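Local coordinates for endoglucanase A (Clostridium cellulolyticum, PDB 1EDG), which cleaves internal beta-1,4-glucosidic linkages of cellulose, as an endoglucanase of glycoside hydrolase family 5, at residues 133-138 with 189-194; 170-173 with 178-181. One frame throughout, in Å; residues are numbered along the deposited sequence.

Two contacts on the rim of a (beta/alpha)8 barrel illustrate how the long connections of such a fold are fastened, one loop to a neighbouring helix and one loop to itself. Their centres lie about 11 Å apart, and interaction 2 is nested within the chain loop that interaction 1 closes. They also touch: Pro133 CG packs 3.3 Å from Arg172 O, and Leu173 of interaction 2 packs against both halves of interaction 1, the helix at Ser192 and the loop at Pro133. Interaction 2 is nearer the probable active site, since Glu170, bonded to His254, occupies the place of the family 5 acid/base; the centre of interaction 1 lies farther out, about 22 Å from the centre of the chain against about 16 Å for interaction 2.

Interaction 1: 133-138 with 189-194; sequences PSSQYM and VVDSIN
Asp191 reaches from helix 187-209 to Ser135 and accepts two hydrogen bonds from that one residue. Its CB leaves the helix toward the loop, and with CG anti to the backbone N (chi1 171°) the carboxylate is carried outward from the helix to meet the serine. At CG the nearest loop atom is the Ser135 hydroxyl, OG, 3.5 Å away. Beyond it the chain forks: OD1 takes a short bond of 2.6 Å from Ser135 OG, while OD2 accepts a hydrogen bond from the backbone N of Ser135 at 3.1 Å, with an angle of 166° at the hydrogen, and rests 3.6 Å from Ser134 CA. Both oxygens use their syn lone pairs. The serine matches this fork because its OG stands beside its own backbone N, so that hydroxyl and amide face the carboxylate together.

One residue along the helix, Ser192 OG donates to Pro133 O at 2.8 Å, in the carbonyl plane. The same carbonyl oxygen receives a CA-H contact from Ser192 CA at 3.2 Å, and the Pro133 ring lies against the hydroxyl through CB and CG. The loop concerned follows strand 116-120 of the barrel and makes a short 3-10 turn at 135-136 before entering helix 138-155; the contact therefore ties the third beta-alpha connection to the helix that follows the fourth strand.

The chemistry pairs a carboxylate, probably ionised, with two neutral donors of one serine: the two-pronged grip fixes the carboxylate's rotation and holds Ser135 where the 3-10 turn begins.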
loop_
_atom_site.group_PDB
_atom_site.type_symbol
_atom_site.label_atom_id
_atom_site.label_comp_id
_atom_site.label_asym_id
_atom_site.label_seq_id
_atom_site.Cartn_x
_atom_site.Cartn_y
_atom_site.Cartn_z
ATOM N N PRO A 133 -10.163 7.867 13.763
ATOM C CA PRO A 133 -9.144 8.793 14.267
ATOM C C PRO A 133 -9.578 10.180 14.750
ATOM O O PRO A 133 -9.279 11.185 14.107
ATOM C CB PRO A 133 -8.170 8.878 13.095
ATOM C CG PRO A 133 -9.084 8.836 11.925
ATOM C CD PRO A 133 -10.052 7.721 12.298
ATOM N N SER A 134 -10.289 10.219 15.872
ATOM C CA SER A 134 -10.712 11.478 16.484
ATOM C C SER A 134 -10.775 11.193 17.981
ATOM O O SER A 134 -10.986 10.047 18.391
ATOM C CB SER A 134 -12.060 11.972 15.937
ATOM O OG SER A 134 -13.155 11.247 16.465
ATOM N N SER A 135 -10.547 12.218 18.796
ATOM C CA SER A 135 -10.537 12.056 20.249
ATOM C C SER A 135 -11.763 11.395 20.870
ATOM O O SER A 135 -11.630 10.580 21.786
ATOM C CB SER A 135 -10.251 13.393 20.932
ATOM O OG SER A 135 -8.908 13.786 20.708
ATOM N N GLN A 136 -12.951 11.706 20.363
ATOM C CA GLN A 136 -14.159 11.108 20.923
ATOM C C GLN A 136 -14.172 9.589 20.773
ATOM O O GLN A 136 -14.770 8.880 21.590
ATOM C CB GLN A 136 -15.419 11.701 20.286
ATOM C CG GLN A 136 -16.705 11.226 20.966
ATOM C CD GLN A 136 -17.954 11.890 20.423
ATOM O OE1 GLN A 136 -18.088 12.112 19.217
ATOM N NE2 GLN A 136 -18.885 12.206 21.314
ATOM N N TYR A 137 -13.463 9.086 19.767
ATOM C CA TYR A 137 -13.428 7.654 19.515
ATOM C C TYR A 137 -12.133 6.934 19.870
ATOM O O TYR A 137 -11.948 5.779 19.488
ATOM C CB TYR A 137 -13.805 7.385 18.059
ATOM C CG TYR A 137 -15.220 7.799 17.742
ATOM C CD1 TYR A 137 -16.294 6.960 18.045
ATOM C CD2 TYR A 137 -15.491 9.042 17.180
ATOM C CE1 TYR A 137 -17.602 7.353 17.799
ATOM C CE2 TYR A 137 -16.796 9.448 16.930
ATOM C CZ TYR A 137 -17.846 8.599 17.243
ATOM O OH TYR A 137 -19.143 9.006 17.015
ATOM N N MET A 138 -11.275 7.566 20.668
ATOM C CA MET A 138 -10.005 6.947 21.037
ATOM C C MET A 138 -10.108 5.653 21.828
ATOM O O MET A 138 -9.312 4.737 21.619
ATOM C CB MET A 138 -9.096 7.939 21.771
ATOM C CG MET A 138 -8.208 8.772 20.849
ATOM S SD MET A 138 -7.076 7.780 19.805
ATOM C CE MET A 138 -8.018 7.741 18.273
ATOM N N VAL A 189 -8.708 18.163 11.750
ATOM C CA VAL A 189 -7.640 17.359 11.159
ATOM C C VAL A 189 -6.414 17.269 12.062
ATOM O O VAL A 189 -5.789 16.213 12.146
ATOM C CB VAL A 189 -7.215 17.828 9.737
ATOM C CG1 VAL A 189 -8.429 18.085 8.866
ATOM C CG2 VAL A 189 -6.323 19.022 9.812
ATOM N N VAL A 190 -6.078 18.355 12.757
ATOM C CA VAL A 190 -4.922 18.336 13.654
ATOM C C VAL A 190 -5.168 17.338 14.780
ATOM O O VAL A 190 -4.268 16.596 15.167
ATOM C CB VAL A 190 -4.594 19.742 14.215
ATOM C CG1 VAL A 190 -3.471 19.656 15.244
ATOM C CG2 VAL A 190 -4.180 20.669 13.073
ATOM N N ASP A 191 -6.397 17.303 15.284
ATOM C CA ASP A 191 -6.761 16.354 16.330
ATOM C C ASP A 191 -6.590 14.937 15.761
ATOM O O ASP A 191 -6.015 14.060 16.410
ATOM C CB ASP A 191 -8.219 16.574 16.760
ATOM C CG ASP A 191 -8.728 15.483 17.689
ATOM O OD1 ASP A 191 -8.174 15.327 18.795
ATOM O OD2 ASP A 191 -9.684 14.774 17.310
ATOM N N SER A 192 -7.058 14.742 14.531
ATOM C CA SER A 192 -6.967 13.449 13.848
ATOM C C SER A 192 -5.505 12.997 13.694
ATOM O O SER A 192 -5.164 11.854 14.008
ATOM C CB SER A 192 -7.656 13.537 12.481
ATOM O OG SER A 192 -7.891 12.253 11.930
ATOM N N ILE A 193 -4.637 13.911 13.266
ATOM C CA ILE A 193 -3.214 13.626 13.089
ATOM C C ILE A 193 -2.592 13.151 14.401
ATOM O O ILE A 193 -1.804 12.199 14.422
ATOM C CB ILE A 193 -2.471 14.881 12.569
ATOM C CG1 ILE A 193 -2.861 15.147 11.111
ATOM C CG2 ILE A 193 -0.954 14.728 12.725
ATOM C CD1 ILE A 193 -2.312 16.447 10.541
ATOM N N ASN A 194 -2.955 13.805 15.500
ATOM C CA ASN A 194 -2.438 13.425 16.812
ATOM C C ASN A 194 -2.954 12.037 17.185
ATOM O O ASN A 194 -2.202 11.200 17.689
ATOM C CB ASN A 194 -2.828 14.462 17.870
ATOM C CG ASN A 194 -2.215 15.831 17.599
ATOM O OD1 ASN A 194 -1.133 15.939 17.007
ATOM N ND2 ASN A 194 -2.904 16.884 18.027
#

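Interaction 2: 170-173 with 178-181; sequences EPRL and NEWW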
loop_
_atom_site.group_PDB
_atom_site.type_symbol
_atom_site.label_atom_id
_atom_site.label_comp_id
_atom_site.label_asym_id
_atom_site.label_seq_id
_atom_site.Cartn_x
_atom_site.Cartn_y
_atom_site.Cartn_z
ATOM N N GLU A 170 -5.449 4.007 5.212
ATOM C CA GLU A 170 -5.608 5.441 4.981
ATOM C C GLU A 170 -6.467 6.045 6.096
ATOM O O GLU A 170 -7.582 6.510 5.850
ATOM C CB GLU A 170 -6.243 5.699 3.602
ATOM C CG GLU A 170 -5.347 5.304 2.425
ATOM C CD GLU A 170 -5.966 5.579 1.056
ATOM O OE1 GLU A 170 -7.167 5.899 0.959
ATOM O OE2 GLU A 170 -5.236 5.469 0.052
ATOM N N PRO A 171 -5.953 6.055 7.337
ATOM C CA PRO A 171 -6.719 6.614 8.464
ATOM C C PRO A 171 -7.100 8.064 8.155
ATOM O O PRO A 171 -6.257 8.871 7.750
ATOM C CB PRO A 171 -5.751 6.477 9.641
ATOM C CG PRO A 171 -4.403 6.587 8.986
ATOM C CD PRO A 171 -4.558 5.775 7.725
ATOM N N ARG A 172 -8.379 8.388 8.314
ATOM C CA ARG A 172 -8.852 9.723 7.977
ATOM C C ARG A 172 -10.215 9.977 8.611
ATOM O O ARG A 172 -10.821 9.067 9.179
ATOM C CB ARG A 172 -8.993 9.810 6.452
ATOM C CG ARG A 172 -10.059 8.857 5.895
ATOM C CD ARG A 172 -9.942 8.664 4.393
ATOM N NE ARG A 172 -11.046 7.875 3.849
ATOM C CZ ARG A 172 -11.149 6.549 3.925
ATOM N NH1 ARG A 172 -10.211 5.829 4.522
ATOM N NH2 ARG A 172 -12.199 5.936 3.394
ATOM N N LEU A 173 -10.706 11.207 8.475
ATOM C CA LEU A 173 -12.015 11.574 9.005
ATOM C C LEU A 173 -13.079 11.320 7.937
ATOM O O LEU A 173 -13.435 12.219 7.176
ATOM C CB LEU A 173 -12.029 13.047 9.432
ATOM C CG LEU A 173 -11.110 13.415 10.600
ATOM C CD1 LEU A 173 -11.099 14.922 10.791
ATOM C CD2 LEU A 173 -11.560 12.702 11.871
ATOM N N ASN A 178 -12.578 17.506 4.983
ATOM C CA ASN A 178 -11.157 17.288 4.726
ATOM C C ASN A 178 -10.798 15.813 4.853
ATOM O O ASN A 178 -9.730 15.464 5.348
ATOM C CB ASN A 178 -10.307 18.103 5.702
ATOM C CG ASN A 178 -10.593 19.586 5.622
ATOM O OD1 ASN A 178 -10.995 20.205 6.610
ATOM N ND2 ASN A 178 -10.412 20.162 4.440
ATOM N N GLU A 179 -11.698 14.948 4.410
ATOM C CA GLU A 179 -11.462 13.511 4.475
ATOM C C GLU A 179 -10.275 13.075 3.610
ATOM O O GLU A 179 -9.487 12.221 4.018
ATOM C CB GLU A 179 -12.715 12.747 4.029
ATOM C CG GLU A 179 -12.548 11.231 4.010
ATOM C CD GLU A 179 -13.745 10.484 3.429
ATOM O OE1 GLU A 179 -14.839 11.075 3.300
ATOM O OE2 GLU A 179 -13.592 9.288 3.101
ATOM N N TRP A 180 -10.128 13.696 2.444
ATOM C CA TRP A 180 -9.078 13.311 1.512
ATOM C C TRP A 180 -7.795 14.131 1.459
ATOM O O TRP A 180 -6.946 13.894 0.594
ATOM C CB TRP A 180 -9.681 13.148 0.114
ATOM C CG TRP A 180 -10.778 12.128 0.098
ATOM C CD1 TRP A 180 -12.118 12.364 -0.017
ATOM C CD2 TRP A 180 -10.634 10.709 0.264
ATOM N NE1 TRP A 180 -12.817 11.184 0.075
ATOM C CE2 TRP A 180 -11.931 10.153 0.245
ATOM C CE3 TRP A 180 -9.534 9.859 0.429
ATOM C CZ2 TRP A 180 -12.160 8.780 0.387
ATOM C CZ3 TRP A 180 -9.762 8.492 0.569
ATOM C CH2 TRP A 180 -11.067 7.969 0.547
ATOM N N TRP A 181 -7.617 15.053 2.397
ATOM C CA TRP A 181 -6.407 15.866 2.416
ATOM C C TRP A 181 -6.230 16.550 3.760
ATOM O O TRP A 181 -7.173 17.129 4.297
ATOM C CB TRP A 181 -6.434 16.909 1.294
ATOM C CG TRP A 181 -7.572 17.887 1.383
ATOM C CD1 TRP A 181 -8.911 17.605 1.335
ATOM C CD2 TRP A 181 -7.467 19.309 1.507
ATOM N NE1 TRP A 181 -9.642 18.764 1.419
ATOM C CE2 TRP A 181 -8.781 19.826 1.525
ATOM C CE3 TRP A 181 -6.387 20.198 1.603
ATOM C CZ2 TRP A 181 -9.047 21.194 1.635
ATOM C CZ3 TRP A 181 -6.650 21.557 1.711
ATOM C CH2 TRP A 181 -7.972 22.041 1.727
HETATM O O HOH W 1 -14.796 6.943 2.094
#
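Arg172 and Glu179 meet in a salt bridge, and the indole of Trp180 lies over a face of the guanidinium. Arg172 NE donates to Glu179 OE2 at 3.0 Å, using the anti lone pair of that oxygen, with guanidinium and carboxylate only 25° from coplanar. Trp180 covers this pair: its CH2 comes within 3.3 Å of Arg172 NE, the two planes 26° apart. The aliphatic part of the arginine joins in, CD making a CH-pi contact 4.1 Å from the centroid of the six-membered ring. With CG lodged between the backbone N and the carbonyl carbon (chi1 64°) and the chain extended from there to NE, the arginine runs past Glu179 to place its guanidinium against the face of the indole. Nearer the backbone the packing is also close, Glu179 CB lying 3.3 Å from Leu173 O, and Glu179 O is buried against the arginine chain with no polar partner in the model.

Both segments belong to the long connection after strand 163-166 of the (beta/alpha)8 barrel. Here Glu170-Pro171 fits the Asn-Glu-Pro signature of family 5, whose glutamate is the acid/base; Glu170 OE2 is bonded to His254. The backbone of this glutamate is also held, since Arg172 NH1 donates to Glu170 O at 3.0 Å, within the guanidinium plane.

Away from the salt bridge the fit is looser. Glu170 OE1 makes a longer contact at the edge of the Trp180 ring, 3.7 Å from CZ3, the carboxylate turned almost at right angles to the indole. On the solvent side, rather than bonding Glu179 directly, Arg172 NH2 gives a hydrogen bond of 3.1 Å to a water, which in turn donates to Glu179 OE2 at 2.8 Å.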